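Local coordinates for tudor domain-containing protein 1 (PDB 5M9N), which probably represses transposable elements during spermatogenesis through the piRNA pathway, its Tudor domains binding Piwi proteins methylated on arginine, at residues A[81-86]-A[129-134]. Numbering follows the deposited sequence.
With EDO (1,2-ethanediol), chain D.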
# COMPACT_ATOMS: atom_id res chain seq x y z
N PHE A 81 -10.62 -10.49 20.72
CA PHE A 81 -10.74 -10.05 19.31
C PHE A 81 -9.92 -10.98 18.41
O PHE A 81 -8.70 -11.09 18.51
CB PHE A 81 -10.41 -8.57 19.11
CG PHE A 81 -10.63 -8.09 17.70
CD1 PHE A 81 -11.86 -8.29 17.05
CD2 PHE A 81 -9.58 -7.47 16.98
CE1 PHE A 81 -12.06 -7.86 15.72
CE2 PHE A 81 -9.79 -7.05 15.66
CZ PHE A 81 -11.02 -7.24 15.04
N TYR A 82 -10.64 -11.69 17.56
CA TYR A 82 -10.10 -12.64 16.66
C TYR A 82 -10.77 -12.35 15.34
O TYR A 82 -11.77 -12.99 15.00
CB TYR A 82 -10.39 -14.09 17.12
CG TYR A 82 -9.59 -14.51 18.32
CD1 TYR A 82 -8.33 -15.07 18.18
CD2 TYR A 82 -10.11 -14.36 19.60
CE1 TYR A 82 -7.59 -15.44 19.31
CE2 TYR A 82 -9.39 -14.74 20.74
CZ TYR A 82 -8.13 -15.27 20.59
OH TYR A 82 -7.43 -15.64 21.72
N PRO A 83 -10.17 -11.43 14.55
CA PRO A 83 -10.69 -11.20 13.20
C PRO A 83 -10.51 -12.39 12.28
O PRO A 83 -9.60 -13.22 12.49
CB PRO A 83 -9.87 -9.99 12.74
CG PRO A 83 -8.58 -10.09 13.49
CD PRO A 83 -9.02 -10.58 14.85
N ALA A 84 -11.36 -12.47 11.26
CA ALA A 84 -11.29 -13.50 10.26
C ALA A 84 -10.31 -13.10 9.22
O ALA A 84 -10.02 -11.87 9.07
CB ALA A 84 -12.65 -13.77 9.62
N ILE A 85 -9.82 -14.11 8.47
CA ILE A 85 -8.93 -13.90 7.34
C ILE A 85 -9.66 -13.03 6.36
O ILE A 85 -10.80 -13.28 6.07
CB ILE A 85 -8.42 -15.19 6.65
CG1 ILE A 85 -7.67 -16.11 7.64
CG2 ILE A 85 -7.56 -14.86 5.42
CD1 ILE A 85 -6.74 -15.41 8.59
N GLY A 86 -9.01 -11.96 5.94
CA GLY A 86 -9.61 -10.99 5.05
C GLY A 86 -10.41 -9.85 5.64
O GLY A 86 -10.95 -9.05 4.91
N MET A 129 -2.99 -8.30 20.66
CA MET A 129 -3.14 -7.15 21.51
C MET A 129 -2.98 -5.84 20.69
O MET A 129 -3.46 -4.82 21.12
CB MET A 129 -2.12 -7.17 22.65
CG MET A 129 -2.09 -8.43 23.51
SD MET A 129 -3.45 -8.35 24.67
CE MET A 129 -3.41 -10.02 25.37
N ARG A 130 -2.36 -5.90 19.49
CA ARG A 130 -2.13 -4.69 18.66
C ARG A 130 -3.20 -4.59 17.58
O ARG A 130 -3.11 -3.72 16.71
CB ARG A 130 -0.65 -4.65 18.13
CG ARG A 130 0.31 -4.38 19.29
CD ARG A 130 1.82 -4.51 19.09
NE ARG A 130 2.24 -3.35 18.42
CZ ARG A 130 3.07 -2.39 18.83
NH1 ARG A 130 3.80 -2.42 19.94
NH2 ARG A 130 3.17 -1.39 18.03
N LEU A 131 -4.24 -5.43 17.64
CA LEU A 131 -5.39 -5.26 16.72
C LEU A 131 -6.61 -4.81 17.51
O LEU A 131 -6.72 -5.19 18.64
CB LEU A 131 -5.69 -6.51 15.93
CG LEU A 131 -4.49 -7.26 15.33
CD1 LEU A 131 -4.92 -8.65 14.83
CD2 LEU A 131 -3.87 -6.44 14.24
N CYS A 132 -7.51 -4.05 16.86
CA CYS A 132 -8.69 -3.30 17.39
C CYS A 132 -9.71 -3.66 16.26
O CYS A 132 -9.34 -3.65 15.06
CB CYS A 132 -8.25 -1.69 17.56
SG CYS A 132 -9.14 -0.06 17.22
N PRO A 133 -11.00 -3.96 16.56
CA PRO A 133 -11.95 -3.90 15.41
C PRO A 133 -12.17 -2.48 14.86
O PRO A 133 -11.83 -1.51 15.53
CB PRO A 133 -13.25 -4.44 15.98
CG PRO A 133 -13.11 -4.27 17.46
CD PRO A 133 -11.67 -4.33 17.82
N ILE A 134 -12.69 -2.40 13.62
CA ILE A 134 -12.94 -1.15 12.91
C ILE A 134 -14.44 -0.98 12.79
O ILE A 134 -15.20 -1.96 12.90
CB ILE A 134 -12.24 -1.10 11.51
CG1 ILE A 134 -12.04 0.36 11.02
CG2 ILE A 134 -12.99 -1.96 10.49
CD1 ILE A 134 -10.87 0.53 10.06
C1 EDO D . -6.93 -11.95 21.91
O1 EDO D . -7.80 -10.82 21.84
C2 EDO D . -6.19 -11.97 23.23
O2 EDO D . -5.66 -10.67 23.49
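The CA atoms of Phe-81 and Cys-132, 7.3 Å apart, are the nearest pair across the irregular run 81-86 and the segment 129-134, and the ring of Phe-81 bridges the separation, packing on the backbone of 132-133 as well as on side chains. Its CB points toward the other segment, and CG stands anti to the backbone N (chi1 -176°); the ring beyond lies between two prolines. On one face Pro-133 makes a CH-pi contact: its CD sits 3.7 Å from the ring centroid and only 6° off the normal. The proline ring spreads further over this face, with CB 3.6 Å from CE1 of Phe-81, and the peptide entering it comes closer still, Pro-133 N lying 3.4 Å from CE2 of the phenylalanine. Against the opposite face, over its centre, rests CD of Pro-83, two residues on in the same loop. Leu-131 completes the apolar cluster, its CB 4.1 Å from CD2 of Phe-81 and its CD1 4.2 Å from CG of Pro-83. An ethanediol, probably from the crystallisation liquor, is bound weakly by the backbone N and O of Phe-81. The packing fastens the loop leading into strand 88-92 to edge strand 131-132 of the five-stranded antiparallel sheet of this extended Tudor domain, the protein's second Tudor repeat. Strand 88-92 pairs with 131-132 and touches Phe-81 through Cys-89, Leu-131 reaches Val-113 and Val-115 of strand 112-117, and the Cys-132 to Cys-72 disulfide ties the edge to helix 58-73.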